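Local coordinates for piwi domain-containing protein (Vanderwaltozyma polyspora, PDB 5THE) that probably binds RNA, this chain being the C-terminal lobe of a budding yeast Argonaute, with the Piwi domain of the RNase H clan, at residues A[302-307]-A[532-537]; A[34-39]-A[248-253]; A[5-10]-A[432-437]; A[70-75]-A[113-118]; A[48-53]-A[400-405]. One frame throughout, in Å; residues are numbered along the deposited sequence.

All five contacts lie within the C-terminal lobe, each about 11 to 16 Å (nearest atoms) from the bound nucleic acid. Interactions 1 and 3 reach the extended sheet system of the Piwi domain through strands 300-305 and 435-440, with centres about 35 Å apart. Interactions 2 and 4 touch: Ile-70 CD1 packs 3.4 Å from Ser-248 OG, although the contact centres are about 21 Å apart. Interaction 5 is the outlying one, about 51 Å (centres) from interaction 1. Along the chain, interaction 4 nests inside 2, and 2 inside 3, while 1 crosses 3 and 5. The N-terminal segments of interactions 2, 3 and 5 are thereby tied to distant parts of the Piwi domain.

Interaction 1. Residues A[302-307]-A[532-537]; sequences YMLQDG and NVLLPQ
Gln-537 meets the backbone of Tyr-302 twice, once directly and once through a water. Its amide gives NE2 to Tyr-302 O at 3.0 Å, nearly in the amide plane, and its OE1 accepts from a water that in turn accepts from Tyr-302 N. Both backbone polar atoms of the tyrosine are thus met by one side chain, directly or through the water, and OE1 has a further donor in Lys-543 NZ. Chi1 of Tyr-302 (56°) sets CG between the backbone N and the carbonyl carbon. At the far end of the ring, OH donates to Pro-536 O at 2.8 Å, lying in the carbonyl plane on a lone pair.

Apolar packing fills the rest. Leu-535 sets CG 3.6 Å from Tyr-302 CE1, while its CD2 lies 4.1 Å from Leu-304 CD1. The other branch, Leu-304 CD2, meets Leu-534 CD1 at 3.8 Å. Ala-502, Phe-505 and Phe-506 of helix 490-515 pack against this cluster, where strand 300-305 of the Piwi domain meets the chain leaving helix 531-534. The chemistry implies a mixed joint: leucines supply the apolar packing, while the phenol and the amide satisfy backbone groups in both segments.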
# COMPACT_ATOMS: atom_id res chain seq x y z
N TYR A 302 10.90 -3.20 7.28
CA TYR A 302 10.19 -3.79 8.41
C TYR A 302 11.21 -4.16 9.48
O TYR A 302 12.40 -4.28 9.21
CB TYR A 302 9.38 -5.03 8.00
CG TYR A 302 10.25 -6.06 7.34
CD1 TYR A 302 11.09 -6.89 8.10
CD2 TYR A 302 10.26 -6.20 5.96
CE1 TYR A 302 11.91 -7.82 7.49
CE2 TYR A 302 11.08 -7.12 5.35
CZ TYR A 302 11.90 -7.93 6.11
OH TYR A 302 12.71 -8.84 5.46
N MET A 303 10.72 -4.37 10.70
CA MET A 303 11.57 -4.89 11.76
C MET A 303 10.71 -5.65 12.76
O MET A 303 9.49 -5.43 12.86
CB MET A 303 12.35 -3.78 12.47
CG MET A 303 11.45 -2.78 13.16
SD MET A 303 12.43 -1.47 13.88
CE MET A 303 11.15 -0.45 14.56
N LEU A 304 11.34 -6.56 13.47
CA LEU A 304 10.69 -7.28 14.55
C LEU A 304 10.64 -6.37 15.78
O LEU A 304 11.64 -5.76 16.13
CB LEU A 304 11.45 -8.56 14.87
CG LEU A 304 10.69 -9.57 15.72
CD1 LEU A 304 9.47 -10.09 14.97
CD2 LEU A 304 11.60 -10.72 16.12
N GLN A 305 9.47 -6.27 16.41
CA GLN A 305 9.35 -5.50 17.63
C GLN A 305 10.06 -6.21 18.78
O GLN A 305 10.51 -7.36 18.66
CB GLN A 305 7.89 -5.26 17.99
CG GLN A 305 7.15 -4.35 17.03
CD GLN A 305 7.20 -2.91 17.47
OE1 GLN A 305 8.18 -2.21 17.22
NE2 GLN A 305 6.15 -2.46 18.14
N ASP A 306 10.10 -5.54 19.94
CA ASP A 306 10.84 -6.02 21.10
C ASP A 306 10.10 -7.09 21.89
O ASP A 306 10.75 -7.87 22.60
CB ASP A 306 11.17 -4.85 22.03
CG ASP A 306 12.27 -3.97 21.47
OD1 ASP A 306 13.12 -4.49 20.72
OD2 ASP A 306 12.30 -2.76 21.79
N GLY A 307 8.77 -7.15 21.80
CA GLY A 307 8.00 -8.10 22.56
C GLY A 307 6.66 -8.40 21.92
O GLY A 307 6.28 -7.79 20.91
N ASN A 532 17.19 -10.64 13.95
CA ASN A 532 17.60 -10.83 12.57
C ASN A 532 17.57 -12.28 12.14
O ASN A 532 17.64 -12.54 10.94
CB ASN A 532 19.01 -10.27 12.35
CG ASN A 532 19.05 -8.77 12.38
OD1 ASN A 532 18.68 -8.11 11.41
ND2 ASN A 532 19.46 -8.21 13.51
N VAL A 533 17.51 -13.22 13.07
CA VAL A 533 17.32 -14.61 12.69
C VAL A 533 15.84 -14.94 12.59
O VAL A 533 15.42 -15.67 11.68
CB VAL A 533 18.05 -15.54 13.68
CG1 VAL A 533 17.73 -17.01 13.37
CG2 VAL A 533 19.56 -15.31 13.62
N LEU A 534 15.01 -14.43 13.50
CA LEU A 534 13.58 -14.66 13.38
C LEU A 534 13.01 -13.97 12.15
O LEU A 534 12.13 -14.51 11.47
CB LEU A 534 12.85 -14.17 14.63
CG LEU A 534 13.05 -14.99 15.92
CD1 LEU A 534 12.47 -14.24 17.12
CD2 LEU A 534 12.43 -16.40 15.77
N LEU A 535 13.51 -12.78 11.84
CA LEU A 535 12.97 -11.97 10.75
C LEU A 535 14.14 -11.34 10.03
O LEU A 535 14.47 -10.17 10.26
CB LEU A 535 11.98 -10.93 11.27
CG LEU A 535 11.21 -10.10 10.24
CD1 LEU A 535 10.71 -11.01 9.11
CD2 LEU A 535 10.05 -9.42 10.92
N PRO A 536 14.80 -12.09 9.15
CA PRO A 536 15.94 -11.54 8.43
C PRO A 536 15.49 -10.43 7.51
O PRO A 536 14.34 -10.39 7.06
CB PRO A 536 16.47 -12.74 7.62
CG PRO A 536 15.67 -13.95 8.09
CD PRO A 536 14.40 -13.41 8.64
N GLN A 537 16.42 -9.51 7.25
CA GLN A 537 16.17 -8.43 6.32
C GLN A 537 16.20 -8.94 4.90
O GLN A 537 16.95 -9.85 4.55
CB GLN A 537 17.21 -7.31 6.47
CG GLN A 537 16.98 -6.46 7.71
CD GLN A 537 15.61 -5.83 7.68
OE1 GLN A 537 15.24 -5.19 6.69
NE2 GLN A 537 14.83 -6.02 8.76
O HOH W 1 13.16 -4.24 5.59

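Interaction 2. Residues A[34-39]-A[248-253]; sequences APVVQF and SLSIEN
Asn-253 reaches from the first turn of helix 251-254 to the backbone of Val-36. Its CB points toward 34-39, and CG stands anti to the carbonyl carbon (chi1 -71°). CG lies 3.6 Å from Pro-35 CB, and ND2 packs beside the same proline. OD1 accepts from Val-36 N at 2.8 Å and from Ser-250 OG at 2.7 Å, the two donors coming from opposite faces of the amide plane. Ser-250 is the N-cap: its OG also receives Asn-253 N, so the cap and the amide hold each other. An alanine in place of Asn-253 would probably leave Val-36 N without its acceptor and Ser-250 OG without the oxygen it donates to, though the capping bond from the backbone N would remain.

Ser-250 N donates to Val-36 O at 2.9 Å, while Gln-38 and Ser-248 form an antiparallel hydrogen-bonded pair, with Gln-38 N 2.6 Å from Ser-248 O. A water links Gln-38 OE1 to Ile-251 N. Leu-249 brings CD2 to 3.5 Å from Pro-35 CG.

Strand 37-38 is the middle member of a small antiparallel sheet, between strands 43-44 and 248-249, and Asn-474 of helix 465-475 packs against Pro-35, Leu-249 and Asn-253.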
# COMPACT_ATOMS: atom_id res chain seq x y z
N ALA A 34 -13.06 14.45 -5.91
CA ALA A 34 -11.96 13.57 -6.22
C ALA A 34 -10.82 14.38 -6.82
O ALA A 34 -11.05 15.42 -7.43
CB ALA A 34 -12.39 12.49 -7.21
N PRO A 35 -9.58 13.93 -6.67
CA PRO A 35 -8.50 14.52 -7.46
C PRO A 35 -8.61 14.07 -8.91
O PRO A 35 -9.34 13.13 -9.25
CB PRO A 35 -7.22 13.97 -6.82
CG PRO A 35 -7.66 12.62 -6.26
CD PRO A 35 -9.10 12.83 -5.81
N VAL A 36 -7.85 14.74 -9.76
CA VAL A 36 -7.71 14.30 -11.14
C VAL A 36 -6.79 13.09 -11.15
O VAL A 36 -5.64 13.16 -10.71
CB VAL A 36 -7.15 15.43 -12.01
CG1 VAL A 36 -6.96 14.94 -13.42
CG2 VAL A 36 -8.07 16.64 -11.96
N VAL A 37 -7.29 11.96 -11.65
CA VAL A 37 -6.45 10.78 -11.80
C VAL A 37 -5.68 10.91 -13.11
O VAL A 37 -6.27 11.20 -14.15
CB VAL A 37 -7.27 9.49 -11.75
CG1 VAL A 37 -6.37 8.28 -12.03
CG2 VAL A 37 -7.96 9.33 -10.39
N GLN A 38 -4.37 10.69 -13.06
CA GLN A 38 -3.50 10.90 -14.21
C GLN A 38 -3.06 9.56 -14.78
O GLN A 38 -2.51 8.73 -14.06
CB GLN A 38 -2.26 11.72 -13.80
CG GLN A 38 -1.27 11.92 -14.92
CD GLN A 38 -1.75 12.94 -15.92
OE1 GLN A 38 -1.99 14.08 -15.56
NE2 GLN A 38 -1.92 12.54 -17.17
N PHE A 39 -3.28 9.36 -16.08
CA PHE A 39 -2.70 8.26 -16.84
C PHE A 39 -1.58 8.79 -17.72
O PHE A 39 -1.21 9.97 -17.64
CB PHE A 39 -3.79 7.54 -17.65
CG PHE A 39 -5.03 7.25 -16.87
CD1 PHE A 39 -5.04 6.27 -15.90
CD2 PHE A 39 -6.19 7.98 -17.09
CE1 PHE A 39 -6.20 6.01 -15.16
CE2 PHE A 39 -7.34 7.73 -16.36
CZ PHE A 39 -7.34 6.74 -15.39
N SER A 248 -1.41 8.16 -11.33
CA SER A 248 -1.04 9.07 -10.27
C SER A 248 -2.14 10.10 -10.18
O SER A 248 -3.19 9.99 -10.83
CB SER A 248 0.33 9.71 -10.54
OG SER A 248 0.24 10.77 -11.49
N LEU A 249 -1.90 11.13 -9.38
CA LEU A 249 -2.74 12.32 -9.41
C LEU A 249 -2.14 13.32 -10.38
O LEU A 249 -0.96 13.25 -10.75
CB LEU A 249 -2.85 12.94 -8.01
CG LEU A 249 -3.34 11.98 -6.93
CD1 LEU A 249 -3.58 12.76 -5.64
CD2 LEU A 249 -4.60 11.28 -7.40
N SER A 250 -2.96 14.28 -10.80
CA SER A 250 -2.46 15.32 -11.69
C SER A 250 -1.39 16.15 -10.99
O SER A 250 -1.29 16.17 -9.76
CB SER A 250 -3.59 16.24 -12.14
OG SER A 250 -4.02 17.05 -11.06
N ILE A 251 -0.61 16.85 -11.81
CA ILE A 251 0.39 17.80 -11.30
C ILE A 251 -0.26 18.83 -10.39
O ILE A 251 0.27 19.15 -9.32
CB ILE A 251 1.11 18.47 -12.49
CG1 ILE A 251 2.13 17.50 -13.09
CG2 ILE A 251 1.74 19.82 -12.06
CD1 ILE A 251 2.92 18.06 -14.25
N GLU A 252 -1.40 19.38 -10.80
CA GLU A 252 -2.10 20.35 -9.97
C GLU A 252 -2.40 19.78 -8.59
O GLU A 252 -2.15 20.42 -7.57
CB GLU A 252 -3.39 20.80 -10.67
CG GLU A 252 -4.08 22.01 -10.09
CD GLU A 252 -3.15 23.21 -9.89
OE1 GLU A 252 -3.36 23.96 -8.92
OE2 GLU A 252 -2.22 23.40 -10.70
N ASN A 253 -2.92 18.55 -8.54
CA ASN A 253 -3.23 17.91 -7.26
C ASN A 253 -1.97 17.64 -6.44
O ASN A 253 -1.97 17.78 -5.21
CB ASN A 253 -4.01 16.61 -7.49
CG ASN A 253 -5.42 16.85 -7.98
OD1 ASN A 253 -5.77 16.45 -9.08
ND2 ASN A 253 -6.25 17.47 -7.15
O HOH W 2 -0.42 15.95 -14.46

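Interaction 3. Residues A[5-10]-A[432-437]; sequences VENRHD and VAHFDF
Arg-8 N donates to Ala-433 O at 2.7 Å where the irregular chain at 5-10 passes close to 432-437, the CA atoms of Arg-8 and Phe-435 being 3.9 Å apart. A water also joins the backbones, giving to Glu-6 O and accepting from Phe-435 N.

The Arg-8 chain runs out with CG anti to the backbone N (chi1 171°) and bends at chi3, and its guanidinium is then gripped around the rim. NH2 bonds Asp-436 O at 2.7 Å, in both the guanidinium and carbonyl planes and on a lone pair, and also makes a 3.1 Å salt bridge to Asp-436 OD1. NH1 turns back to Asp-10 O, while NE makes a weak bond to Val-432 O. Phe-435 CA lies over the centre of one guanidinium face. Asp-436 has a further partner in His-453, which donates to OD2, and Ser-431 O shares NH2.

Phe-435 directs its ring edge at the face of His-9, an edge-to-face pair with CE2 3.5 Å from ND1 and planes 51° apart. That imidazole is steadied at both nitrogens: NE2 donates to Glu-6 OE2 at 2.7 Å, and ND1 bonds Ser-463 O.

The N-terminal chain is thus laid against strand 435-440, whose neighbour 452-459 pairs with Glu-6 through Leu-457, while Phe-435 packs on Ser-465 and Leu-468 of helix 465-475.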
# COMPACT_ATOMS: atom_id res chain seq x y z
N VAL A 5 -0.21 15.36 22.45
CA VAL A 5 -1.19 15.09 21.40
C VAL A 5 -1.83 16.40 20.96
O VAL A 5 -2.25 17.22 21.78
CB VAL A 5 -2.24 14.08 21.88
CG1 VAL A 5 -3.31 13.88 20.81
CG2 VAL A 5 -1.58 12.77 22.22
N GLU A 6 -1.86 16.61 19.64
CA GLU A 6 -2.43 17.81 19.04
C GLU A 6 -3.89 17.99 19.46
O GLU A 6 -4.66 17.03 19.51
CB GLU A 6 -2.34 17.69 17.51
CG GLU A 6 -2.43 18.99 16.73
CD GLU A 6 -1.18 19.85 16.89
OE1 GLU A 6 -0.08 19.31 17.19
OE2 GLU A 6 -1.30 21.08 16.74
N ASN A 7 -4.28 19.23 19.74
CA ASN A 7 -5.69 19.56 19.87
C ASN A 7 -6.22 20.05 18.54
O ASN A 7 -5.46 20.44 17.65
CB ASN A 7 -5.90 20.61 20.96
CG ASN A 7 -5.55 20.09 22.35
OD1 ASN A 7 -6.08 19.07 22.79
ND2 ASN A 7 -4.66 20.77 23.02
N ARG A 8 -7.55 20.04 18.41
CA ARG A 8 -8.20 20.44 17.17
C ARG A 8 -7.87 21.89 16.82
O ARG A 8 -7.94 22.77 17.68
CB ARG A 8 -9.71 20.27 17.29
CG ARG A 8 -10.50 20.87 16.14
CD ARG A 8 -12.02 20.54 16.25
NE ARG A 8 -12.29 19.10 16.27
CZ ARG A 8 -12.21 18.31 15.20
NH1 ARG A 8 -11.88 18.83 14.02
NH2 ARG A 8 -12.48 17.00 15.29
N HIS A 9 -7.50 22.14 15.56
CA HIS A 9 -7.25 23.52 15.12
C HIS A 9 -8.54 24.22 14.70
O HIS A 9 -8.82 25.35 15.11
CB HIS A 9 -6.28 23.54 13.93
CG HIS A 9 -4.99 22.82 14.17
ND1 HIS A 9 -4.08 22.59 13.16
CD2 HIS A 9 -4.45 22.28 15.29
CE1 HIS A 9 -3.04 21.94 13.64
NE2 HIS A 9 -3.24 21.73 14.93
N ASP A 10 -9.34 23.54 13.90
CA ASP A 10 -10.46 24.11 13.19
C ASP A 10 -11.32 22.95 12.71
O ASP A 10 -11.10 21.79 13.09
CB ASP A 10 -9.97 24.99 12.04
CG ASP A 10 -9.21 24.19 10.96
OD1 ASP A 10 -8.91 23.00 11.17
OD2 ASP A 10 -8.92 24.77 9.90
N VAL A 432 -14.50 17.22 19.91
CA VAL A 432 -14.33 18.67 19.85
C VAL A 432 -12.88 19.03 20.15
O VAL A 432 -12.23 19.74 19.38
CB VAL A 432 -15.30 19.38 20.81
CG1 VAL A 432 -15.01 20.88 20.82
CG2 VAL A 432 -16.75 19.15 20.39
N ALA A 433 -12.33 18.51 21.27
CA ALA A 433 -10.99 18.90 21.70
C ALA A 433 -9.91 18.29 20.80
O ALA A 433 -8.89 18.94 20.53
CB ALA A 433 -10.75 18.49 23.15
N HIS A 434 -10.09 17.07 20.34
CA HIS A 434 -9.06 16.43 19.55
C HIS A 434 -9.35 16.60 18.06
O HIS A 434 -10.46 16.93 17.64
CB HIS A 434 -8.92 14.97 19.94
CG HIS A 434 -8.27 14.79 21.28
ND1 HIS A 434 -8.84 14.06 22.30
CD2 HIS A 434 -7.10 15.27 21.76
CE1 HIS A 434 -8.04 14.08 23.35
NE2 HIS A 434 -6.98 14.81 23.05
N PHE A 435 -8.31 16.39 17.26
CA PHE A 435 -8.30 16.74 15.85
C PHE A 435 -8.60 15.48 15.04
O PHE A 435 -7.72 14.86 14.45
CB PHE A 435 -6.94 17.37 15.50
CG PHE A 435 -6.90 18.12 14.19
CD1 PHE A 435 -7.98 18.11 13.32
CD2 PHE A 435 -5.77 18.85 13.83
CE1 PHE A 435 -7.93 18.80 12.13
CE2 PHE A 435 -5.72 19.55 12.64
CZ PHE A 435 -6.80 19.52 11.79
N ASP A 436 -9.87 15.09 15.01
CA ASP A 436 -10.25 13.88 14.29
C ASP A 436 -11.35 14.16 13.27
O ASP A 436 -12.06 15.17 13.32
CB ASP A 436 -10.67 12.75 15.26
CG ASP A 436 -12.02 13.01 15.92
OD1 ASP A 436 -12.28 14.14 16.36
OD2 ASP A 436 -12.82 12.05 16.02
N PHE A 437 -11.44 13.26 12.30
CA PHE A 437 -12.45 13.36 11.25
C PHE A 437 -12.61 11.99 10.62
O PHE A 437 -11.71 11.15 10.69
CB PHE A 437 -12.10 14.43 10.20
CG PHE A 437 -10.72 14.31 9.64
CD1 PHE A 437 -10.46 13.46 8.58
CD2 PHE A 437 -9.68 15.07 10.15
CE1 PHE A 437 -9.19 13.35 8.05
CE2 PHE A 437 -8.40 14.97 9.62
CZ PHE A 437 -8.15 14.11 8.57
O HOH W 3 -5.69 15.11 18.07

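Interaction 4. Residues A[70-75]-A[113-118]; sequences ISTPAK and LGVDFN
Thr-72 carries the direct contact with the turn at Gly-114. Of the polar links, one is direct: Thr-72 OG1 donates to Gly-114 O at 2.9 Å, standing above the carbonyl plane (44° out of it). The hydroxyl gets there with OG1 between the backbone N and the carbonyl carbon (chi1 54°). The same oxygen accepts a second hydrogen bond, from a water at 2.9 Å. That water also donates to Pro-73 O at 2.8 Å and accepts from Asp-116 N at 3.0 Å, so a single molecule bridges the two segments at three backbone atoms.

The apolar side is small: Thr-72 CG2 meets Val-115 CG2 at 3.9 Å.

Backbone shape explains the glycine. Gly-114 closes helix 95-111 in a Schellman motif with positive phi (110°), and a CB there would press against Thr-72 CG2 and against the carbonyl O of the preceding residue.

Asp-116 has Lys-111 and Gln-76 as partners for OD1. Just beyond, strand 117-118 runs parallel to strand 77-85, and Phe-117 packs on Phe-106 and Val-110 of helix 95-111. Across the contact, Asn-239 of helix 228-241 touches Thr-72 and Pro-73.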
# COMPACT_ATOMS: atom_id res chain seq x y z
N ILE A 70 1.64 5.33 -16.70
CA ILE A 70 2.48 6.52 -16.88
C ILE A 70 3.91 6.12 -17.23
O ILE A 70 4.55 6.74 -18.09
CB ILE A 70 2.45 7.38 -15.61
CG1 ILE A 70 1.09 8.06 -15.46
CG2 ILE A 70 3.59 8.40 -15.59
CD1 ILE A 70 0.83 8.59 -14.04
N SER A 71 4.46 5.11 -16.55
CA SER A 71 5.87 4.78 -16.70
C SER A 71 6.02 3.27 -16.65
O SER A 71 5.65 2.64 -15.65
CB SER A 71 6.72 5.43 -15.61
OG SER A 71 8.07 4.99 -15.68
N THR A 72 6.58 2.70 -17.72
CA THR A 72 6.79 1.27 -17.87
C THR A 72 8.25 1.03 -18.23
O THR A 72 8.98 1.98 -18.52
CB THR A 72 5.86 0.72 -18.96
OG1 THR A 72 6.05 1.47 -20.16
CG2 THR A 72 4.41 0.83 -18.51
N PRO A 73 8.72 -0.23 -18.20
CA PRO A 73 10.12 -0.48 -18.56
C PRO A 73 10.41 -0.02 -19.98
O PRO A 73 9.60 -0.21 -20.90
CB PRO A 73 10.25 -2.00 -18.44
CG PRO A 73 9.16 -2.40 -17.50
CD PRO A 73 8.03 -1.48 -17.82
N ALA A 74 11.56 0.62 -20.15
CA ALA A 74 11.94 1.09 -21.48
C ALA A 74 12.33 -0.07 -22.39
O ALA A 74 12.15 0.01 -23.61
CB ALA A 74 13.09 2.09 -21.37
N LYS A 75 12.81 -1.17 -21.82
CA LYS A 75 13.22 -2.36 -22.55
C LYS A 75 12.24 -3.50 -22.29
O LYS A 75 11.64 -3.59 -21.21
CB LYS A 75 14.62 -2.79 -22.10
CG LYS A 75 15.65 -1.71 -22.25
CD LYS A 75 16.29 -1.83 -23.64
CE LYS A 75 17.23 -3.04 -23.77
NZ LYS A 75 17.13 -3.72 -25.11
N LEU A 113 -1.17 -1.75 -22.29
CA LEU A 113 -0.98 -0.80 -21.20
C LEU A 113 0.42 -0.22 -21.16
O LEU A 113 0.68 0.69 -20.36
CB LEU A 113 -1.30 -1.50 -19.86
CG LEU A 113 -2.72 -2.09 -19.82
CD1 LEU A 113 -2.89 -3.08 -18.69
CD2 LEU A 113 -3.74 -0.97 -19.71
N GLY A 114 1.33 -0.73 -22.00
CA GLY A 114 2.69 -0.23 -22.09
C GLY A 114 3.75 -1.16 -21.54
O GLY A 114 4.93 -0.79 -21.54
N VAL A 115 3.38 -2.35 -21.07
CA VAL A 115 4.33 -3.29 -20.51
C VAL A 115 4.62 -4.35 -21.56
O VAL A 115 3.71 -5.07 -22.00
CB VAL A 115 3.79 -3.94 -19.22
CG1 VAL A 115 4.85 -4.82 -18.61
CG2 VAL A 115 3.31 -2.86 -18.26
N ASP A 116 5.87 -4.45 -21.95
CA ASP A 116 6.31 -5.33 -23.02
C ASP A 116 7.07 -6.49 -22.39
O ASP A 116 8.20 -6.32 -21.90
CB ASP A 116 7.16 -4.55 -24.03
CG ASP A 116 7.62 -5.39 -25.20
OD1 ASP A 116 6.97 -6.41 -25.52
OD2 ASP A 116 8.64 -5.00 -25.83
N PHE A 117 6.45 -7.66 -22.37
CA PHE A 117 7.06 -8.88 -21.86
C PHE A 117 7.43 -9.80 -23.01
O PHE A 117 6.73 -9.89 -24.02
CB PHE A 117 6.13 -9.65 -20.91
CG PHE A 117 6.09 -9.10 -19.52
CD1 PHE A 117 7.24 -9.07 -18.75
CD2 PHE A 117 4.91 -8.65 -18.98
CE1 PHE A 117 7.20 -8.58 -17.46
CE2 PHE A 117 4.87 -8.15 -17.69
CZ PHE A 117 6.01 -8.11 -16.93
N ASN A 118 8.54 -10.51 -22.82
CA ASN A 118 8.94 -11.63 -23.67
C ASN A 118 8.61 -12.90 -22.89
O ASN A 118 9.18 -13.12 -21.82
CB ASN A 118 10.43 -11.51 -24.01
CG ASN A 118 11.00 -12.73 -24.73
OD1 ASN A 118 10.28 -13.66 -25.11
ND2 ASN A 118 12.31 -12.72 -24.91
O HOH W 4 7.44 -2.06 -20.94

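Interaction 5. Residues A[48-53]-A[400-405]; sequences DKSYGT and QENAKN
Asn-402, on an outer strand of the small antiparallel sheet 402-404, 410-415 and 418-419, bonds through OD1 to Tyr-51 N at 2.7 Å. The N-H points nearly straight at the oxygen (169°), in the amide plane and on a lone pair. A leucine in its place would probably leave Tyr-51 N without this acceptor and the loop near Tyr-51 less firmly held. Tyr-51 itself sends its ring beside Glu-401, with CG anti to the backbone N (chi1 -166°). The Glu-401 side chain runs out straight past CG and lies slantwise to the ring: CG makes an off-centre CH-pi contact 4.2 Å from the ring centroid, and CD comes 3.5 Å from Tyr-51 CD2.

At the other end of the contact, the side chains of Asp-48 and Asn-405 lie side by side and point opposite ways, the carboxylate and amide planes 37° apart.

In the next shell, Ser-50 OG donates to Tyr-51 O at 2.7 Å, and Gln-400 NE2 holds Asn-402 O at 2.8 Å. Lys-49 pairs by its backbone with Ala-412, placing the loop against strand 410-415. Asn-405 OD1 takes the backbone N-H groups of Lys-407 and Glu-409, which fixes its amide. That leaves ND2 aimed at Asp-48 OD2, 3.1 Å away on the anti lone pair.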
# COMPACT_ATOMS: atom_id res chain seq x y z
N ASP A 48 -19.34 16.19 -10.91
CA ASP A 48 -20.66 15.96 -10.35
C ASP A 48 -21.74 15.96 -11.43
O ASP A 48 -21.71 16.78 -12.36
CB ASP A 48 -20.98 17.05 -9.33
CG ASP A 48 -20.26 16.89 -8.02
OD1 ASP A 48 -19.82 15.78 -7.66
OD2 ASP A 48 -20.17 17.92 -7.31
N LYS A 49 -22.70 15.05 -11.29
CA LYS A 49 -23.94 15.06 -12.05
C LYS A 49 -25.08 14.62 -11.16
O LYS A 49 -24.88 14.09 -10.06
CB LYS A 49 -23.87 14.16 -13.30
CG LYS A 49 -22.88 14.68 -14.36
CD LYS A 49 -22.95 13.91 -15.68
CE LYS A 49 -21.93 14.47 -16.67
NZ LYS A 49 -22.15 14.06 -18.08
N SER A 50 -26.29 14.85 -11.66
CA SER A 50 -27.48 14.40 -10.97
C SER A 50 -27.46 12.88 -10.80
O SER A 50 -27.00 12.15 -11.68
CB SER A 50 -28.73 14.81 -11.75
OG SER A 50 -29.82 14.04 -11.27
N TYR A 51 -27.95 12.43 -9.65
CA TYR A 51 -28.25 11.03 -9.47
C TYR A 51 -29.25 10.58 -10.53
O TYR A 51 -30.06 11.37 -11.02
CB TYR A 51 -28.84 10.80 -8.08
CG TYR A 51 -28.88 9.36 -7.66
CD1 TYR A 51 -27.74 8.74 -7.16
CD2 TYR A 51 -30.05 8.62 -7.77
CE1 TYR A 51 -27.76 7.41 -6.78
CE2 TYR A 51 -30.09 7.27 -7.39
CZ TYR A 51 -28.94 6.69 -6.89
OH TYR A 51 -28.93 5.37 -6.51
N GLY A 52 -29.18 9.30 -10.89
CA GLY A 52 -30.21 8.72 -11.72
C GLY A 52 -29.71 7.97 -12.93
O GLY A 52 -30.45 7.17 -13.51
N THR A 53 -28.46 8.21 -13.34
CA THR A 53 -27.88 7.50 -14.47
C THR A 53 -26.63 6.73 -14.08
O THR A 53 -25.87 6.31 -14.96
CB THR A 53 -27.55 8.46 -15.62
OG1 THR A 53 -26.52 9.36 -15.19
CG2 THR A 53 -28.78 9.26 -16.00
N GLN A 400 -30.38 11.48 1.04
CA GLN A 400 -30.90 12.08 -0.17
C GLN A 400 -30.19 11.45 -1.35
O GLN A 400 -29.10 10.87 -1.21
CB GLN A 400 -30.66 13.59 -0.20
CG GLN A 400 -31.10 14.27 1.04
CD GLN A 400 -30.57 15.67 1.16
OE1 GLN A 400 -30.46 16.18 2.26
NE2 GLN A 400 -30.26 16.31 0.01
N GLU A 401 -30.80 11.58 -2.52
CA GLU A 401 -30.11 11.18 -3.74
C GLU A 401 -29.24 12.30 -4.28
O GLU A 401 -28.09 12.04 -4.67
CB GLU A 401 -31.13 10.71 -4.78
CG GLU A 401 -31.76 9.36 -4.44
CD GLU A 401 -32.74 8.87 -5.50
OE1 GLU A 401 -33.15 9.68 -6.36
OE2 GLU A 401 -33.09 7.67 -5.48
N ASN A 402 -29.75 13.53 -4.27
CA ASN A 402 -29.04 14.72 -4.72
C ASN A 402 -28.98 15.75 -3.60
O ASN A 402 -29.81 15.76 -2.69
CB ASN A 402 -29.72 15.40 -5.94
CG ASN A 402 -29.74 14.52 -7.17
OD1 ASN A 402 -28.69 14.21 -7.74
ND2 ASN A 402 -30.93 14.09 -7.58
N ALA A 403 -27.97 16.61 -3.69
CA ALA A 403 -27.91 17.84 -2.91
C ALA A 403 -27.24 18.89 -3.80
O ALA A 403 -26.67 18.56 -4.84
CB ALA A 403 -27.14 17.64 -1.60
N LYS A 404 -27.31 20.15 -3.37
CA LYS A 404 -26.65 21.22 -4.12
C LYS A 404 -25.17 21.25 -3.79
O LYS A 404 -24.79 21.32 -2.61
CB LYS A 404 -27.29 22.58 -3.83
CG LYS A 404 -28.68 22.70 -4.43
CD LYS A 404 -29.22 24.13 -4.36
CE LYS A 404 -30.47 24.26 -5.22
NZ LYS A 404 -30.21 23.82 -6.62
N ASN A 405 -24.34 21.20 -4.84
CA ASN A 405 -22.90 21.28 -4.70
C ASN A 405 -22.45 22.75 -4.66
O ASN A 405 -23.25 23.68 -4.64
CB ASN A 405 -22.21 20.46 -5.80
CG ASN A 405 -22.33 21.08 -7.18
OD1 ASN A 405 -22.85 22.19 -7.36
ND2 ASN A 405 -21.79 20.37 -8.18